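Local coordinates for protein GTP pyrophosphokinase YjbM (Bacillus subtilis, PDB 5DEC) that makes the alarmone (p)ppGpp by transferring pyrophosphate from ATP to GDP or GTP, working as an allosterically activated homotetramer, at residues Phe16-Leu27 and Ile74-Leu83. Residues are numbered along the deposited sequence; the frame is centred on the assembly and turned at random.
Sequences FLVPYRQAVEEL and IETMQDIAGL
Tyr20 of helix 11-38 lies against Ile80 and Ala81, where the loop carrying Asp79 runs into strand 81-87 of the mixed sheet in this RelA/SpoT-type synthetase domain. CG2 of Ile80 sits over one face of the Tyr20 ring, 3.8 Å from its centroid and 16° off the normal, a CH-pi contact. Ala81 CB meets the edge of that ring, 3.9 Å from Tyr20 CD1. The Tyr20 hydroxyl donates to a water, 2.6 Å from OH, which in turn donates to the carbonyl oxygens of Glu75 and Met77, tying the helix to the turn. An alanine in place of Tyr20 would lose the ring under Ile80 and is likely to leave this water without its donor. One turn earlier, Phe16 has CG anti to the backbone N (chi1 171°), which swings its ring out to Ile74, with Phe16 CZ 3.9 Å from Ile74 CG1. Asp79, which binds magnesium and ATP, pairs with Lys55 and Lys63. The axes of residues 16-27 and 81-83 run nearly parallel, 16° apart. One turn after Tyr20, Val24 CG2 rests 3.6 Å from Ala81 CB. Further along, Leu83 brings both methyls to Leu27, CD1 and CD2 each 4.1 Å from Leu27 CB, and its CD1 also lies 4.2 Å from Val24 CG2.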
loop_
_atom_site.group_PDB
_atom_site.type_symbol
_atom_site.label_atom_id
_atom_site.label_comp_id
_atom_site.label_asym_id
_atom_site.label_seq_id
_atom_site.Cartn_x
_atom_site.Cartn_y
_atom_site.Cartn_z
ATOM N N PHE B 16 1.779 -2.828 23.746
ATOM C CA PHE B 16 0.346 -2.823 24.076
ATOM C C PHE B 16 -0.526 -2.499 22.856
ATOM O O PHE B 16 -1.649 -2.978 22.735
ATOM C CB PHE B 16 0.071 -1.800 25.183
ATOM C CG PHE B 16 -1.396 -1.545 25.453
ATOM C CD1 PHE B 16 -2.161 -2.464 26.153
ATOM C CD2 PHE B 16 -1.995 -0.363 25.040
ATOM C CE1 PHE B 16 -3.500 -2.225 26.404
ATOM C CE2 PHE B 16 -3.332 -0.118 25.293
ATOM C CZ PHE B 16 -4.084 -1.051 25.977
ATOM N N LEU B 17 -0.011 -1.666 21.969
ATOM C CA LEU B 17 -0.798 -1.170 20.848
ATOM C C LEU B 17 -0.722 -2.059 19.611
ATOM O O LEU B 17 -1.520 -1.903 18.681
ATOM C CB LEU B 17 -0.341 0.241 20.492
ATOM C CG LEU B 17 -0.596 1.300 21.568
ATOM C CD1 LEU B 17 -0.069 2.635 21.093
ATOM C CD2 LEU B 17 -2.084 1.417 21.890
ATOM N N VAL B 18 0.238 -2.981 19.599
ATOM C CA VAL B 18 0.433 -3.869 18.450
ATOM C C VAL B 18 -0.865 -4.582 18.021
ATOM O O VAL B 18 -1.221 -4.537 16.840
ATOM C CB VAL B 18 1.529 -4.926 18.725
ATOM C CG1 VAL B 18 1.428 -6.048 17.728
ATOM C CG2 VAL B 18 2.918 -4.297 18.665
ATOM N N PRO B 19 -1.593 -5.208 18.965
ATOM C CA PRO B 19 -2.835 -5.859 18.518
ATOM C C PRO B 19 -3.865 -4.876 17.959
ATOM O O PRO B 19 -4.621 -5.239 17.057
ATOM C CB PRO B 19 -3.392 -6.498 19.793
ATOM C CG PRO B 19 -2.260 -6.517 20.755
ATOM C CD PRO B 19 -1.388 -5.371 20.415
ATOM N N TYR B 20 -3.913 -3.669 18.517
ATOM C CA TYR B 20 -4.865 -2.666 18.048
ATOM C C TYR B 20 -4.545 -2.270 16.621
ATOM O O TYR B 20 -5.447 -2.137 15.786
ATOM C CB TYR B 20 -4.850 -1.432 18.954
ATOM C CG TYR B 20 -5.448 -1.715 20.302
ATOM C CD1 TYR B 20 -6.822 -1.612 20.509
ATOM C CD2 TYR B 20 -4.648 -2.127 21.369
ATOM C CE1 TYR B 20 -7.380 -1.878 21.746
ATOM C CE2 TYR B 20 -5.197 -2.392 22.602
ATOM C CZ TYR B 20 -6.560 -2.271 22.788
ATOM O OH TYR B 20 -7.104 -2.546 24.017
ATOM N N ARG B 21 -3.262 -2.062 16.335
ATOM C CA ARG B 21 -2.846 -1.735 14.972
ATOM C C ARG B 21 -3.165 -2.837 13.974
ATOM O O ARG B 21 -3.574 -2.562 12.839
ATOM C CB ARG B 21 -1.348 -1.420 14.915
ATOM C CG ARG B 21 -0.996 -0.131 15.592
ATOM C CD ARG B 21 0.445 0.273 15.337
ATOM N NE ARG B 21 0.762 1.419 16.173
ATOM C CZ ARG B 21 1.517 1.370 17.261
ATOM N NH1 ARG B 21 2.065 0.224 17.649
ATOM N NH2 ARG B 21 1.732 2.479 17.958
ATOM N N GLN B 22 -2.945 -4.082 14.378
ATOM C CA GLN B 22 -3.209 -5.209 13.490
ATOM C C GLN B 22 -4.731 -5.360 13.264
ATOM O O GLN B 22 -5.180 -5.621 12.154
ATOM C CB GLN B 22 -2.590 -6.496 14.062
ATOM C CG GLN B 22 -2.792 -7.757 13.187
ATOM C CD GLN B 22 -2.133 -7.675 11.821
ATOM O OE1 GLN B 22 -1.168 -6.937 11.624
ATOM N NE2 GLN B 22 -2.645 -8.448 10.869
ATOM N N ALA B 23 -5.526 -5.165 14.302
ATOM C CA ALA B 23 -6.982 -5.215 14.118
ATOM C C ALA B 23 -7.445 -4.175 13.097
ATOM O O ALA B 23 -8.258 -4.462 12.206
ATOM C CB ALA B 23 -7.689 -5.001 15.437
ATOM N N VAL B 24 -6.930 -2.960 13.234
ATOM C CA VAL B 24 -7.244 -1.896 12.273
ATOM C C VAL B 24 -6.829 -2.259 10.849
ATOM O O VAL B 24 -7.612 -2.089 9.911
ATOM C CB VAL B 24 -6.589 -0.562 12.712
ATOM C CG1 VAL B 24 -6.686 0.492 11.606
ATOM C CG2 VAL B 24 -7.267 -0.071 13.988
ATOM N N GLU B 25 -5.618 -2.786 10.655
ATOM C CA GLU B 25 -5.212 -3.138 9.283
ATOM C C GLU B 25 -6.075 -4.258 8.680
ATOM O O GLU B 25 -6.350 -4.280 7.458
ATOM C CB GLU B 25 -3.736 -3.565 9.227
ATOM C CG GLU B 25 -2.745 -2.439 9.525
ATOM C CD GLU B 25 -3.042 -1.154 8.751
ATOM O OE1 GLU B 25 -3.230 -1.197 7.521
ATOM O OE2 GLU B 25 -3.079 -0.086 9.385
ATOM N N GLU B 26 -6.461 -5.224 9.508
ATOM C CA GLU B 26 -7.298 -6.319 9.009
ATOM C C GLU B 26 -8.676 -5.799 8.624
ATOM O O GLU B 26 -9.190 -6.122 7.567
ATOM C CB GLU B 26 -7.404 -7.438 10.046
ATOM C CG GLU B 26 -6.058 -8.178 10.231
ATOM C CD GLU B 26 -6.126 -9.386 11.148
ATOM O OE1 GLU B 26 -7.244 -9.877 11.438
ATOM O OE2 GLU B 26 -5.040 -9.847 11.577
ATOM N N LEU B 27 -9.261 -4.974 9.481
ATOM C CA LEU B 27 -10.574 -4.411 9.214
ATOM C C LEU B 27 -10.561 -3.434 8.045
ATOM O O LEU B 27 -11.542 -3.335 7.317
ATOM C CB LEU B 27 -11.122 -3.739 10.470
ATOM C CG LEU B 27 -11.687 -4.726 11.489
ATOM C CD1 LEU B 27 -11.911 -4.016 12.822
ATOM C CD2 LEU B 27 -12.989 -5.342 10.979
ATOM N N ILE B 74 -7.359 0.944 30.919
ATOM C CA ILE B 74 -7.417 1.722 29.679
ATOM C C ILE B 74 -7.965 0.806 28.592
ATOM O O ILE B 74 -8.599 1.258 27.646
ATOM C CB ILE B 74 -6.052 2.309 29.257
ATOM C CG1 ILE B 74 -5.034 1.190 29.056
ATOM C CG2 ILE B 74 -5.544 3.313 30.293
ATOM C CD1 ILE B 74 -3.622 1.665 28.887
ATOM N N GLU B 75 -7.772 -0.494 28.777
ATOM C CA GLU B 75 -8.188 -1.496 27.816
ATOM C C GLU B 75 -9.713 -1.493 27.668
ATOM O O GLU B 75 -10.260 -2.189 26.815
ATOM C CB GLU B 75 -7.716 -2.869 28.278
ATOM C CG GLU B 75 -6.614 -2.795 29.330
ATOM C CD GLU B 75 -5.897 -4.109 29.536
ATOM O OE1 GLU B 75 -6.579 -5.152 29.643
ATOM O OE2 GLU B 75 -4.649 -4.097 29.593
ATOM N N THR B 76 -10.388 -0.710 28.508
ATOM C CA THR B 76 -11.838 -0.550 28.455
ATOM C C THR B 76 -12.220 0.529 27.460
ATOM O O THR B 76 -13.373 0.619 27.040
ATOM C CB THR B 76 -12.425 -0.179 29.839
ATOM O OG1 THR B 76 -11.717 -0.884 30.867
ATOM C CG2 THR B 76 -13.904 -0.520 29.916
ATOM N N MET B 77 -11.243 1.361 27.105
ATOM C CA MET B 77 -11.453 2.437 26.144
ATOM C C MET B 77 -11.878 1.853 24.799
ATOM O O MET B 77 -11.242 0.938 24.266
ATOM C CB MET B 77 -10.184 3.285 25.998
ATOM C CG MET B 77 -10.404 4.672 25.425
ATOM S SD MET B 77 -8.925 5.712 25.527
ATOM C CE MET B 77 -8.649 5.702 27.305
ATOM N N GLN B 78 -12.969 2.384 24.263
ATOM C CA GLN B 78 -13.601 1.801 23.092
ATOM C C GLN B 78 -12.992 2.260 21.774
ATOM O O GLN B 78 -13.274 1.675 20.730
ATOM C CB GLN B 78 -15.084 2.136 23.087
ATOM C CG GLN B 78 -15.863 1.471 24.187
ATOM C CD GLN B 78 -17.329 1.809 24.100
ATOM O OE1 GLN B 78 -17.699 2.886 23.623
ATOM N NE2 GLN B 78 -18.177 0.895 24.560
ATOM N N ASP B 79 -12.185 3.316 21.811
ATOM C CA ASP B 79 -11.721 3.924 20.566
ATOM C C ASP B 79 -10.205 4.053 20.474
ATOM O O ASP B 79 -9.692 4.905 19.752
ATOM C CB ASP B 79 -12.348 5.303 20.397
ATOM C CG ASP B 79 -11.941 6.259 21.495
ATOM O OD1 ASP B 79 -11.661 5.795 22.620
ATOM O OD2 ASP B 79 -11.889 7.474 21.228
ATOM N N ILE B 80 -9.489 3.183 21.172
ATOM C CA ILE B 80 -8.057 3.096 20.980
ATOM C C ILE B 80 -7.814 2.752 19.519
ATOM O O ILE B 80 -6.965 3.361 18.850
ATOM C CB ILE B 80 -7.437 2.060 21.924
ATOM C CG1 ILE B 80 -7.585 2.545 23.365
ATOM C CG2 ILE B 80 -5.966 1.834 21.590
ATOM C CD1 ILE B 80 -7.271 1.491 24.397
ATOM N N ALA B 81 -8.589 1.794 19.016
ATOM C CA ALA B 81 -8.600 1.485 17.592
ATOM C C ALA B 81 -9.854 2.080 16.963
ATOM O O ALA B 81 -10.957 1.945 17.515
ATOM C CB ALA B 81 -8.554 -0.010 17.373
ATOM N N GLY B 82 -9.706 2.741 15.820
ATOM C CA GLY B 82 -10.872 3.347 15.182
ATOM C C GLY B 82 -10.844 3.268 13.669
ATOM O O GLY B 82 -9.789 3.390 13.047
ATOM N N LEU B 83 -12.011 3.069 13.061
ATOM C CA LEU B 83 -12.118 3.189 11.614
ATOM C C LEU B 83 -13.176 4.209 11.269
ATOM O O LEU B 83 -14.073 4.495 12.072
ATOM C CB LEU B 83 -12.444 1.859 10.936
ATOM C CG LEU B 83 -11.192 1.000 10.738
ATOM C CD1 LEU B 83 -10.981 0.113 11.954
ATOM C CD2 LEU B 83 -11.246 0.209 9.459
HETATM O O HOH W 1 -9.384 -1.466 24.399
#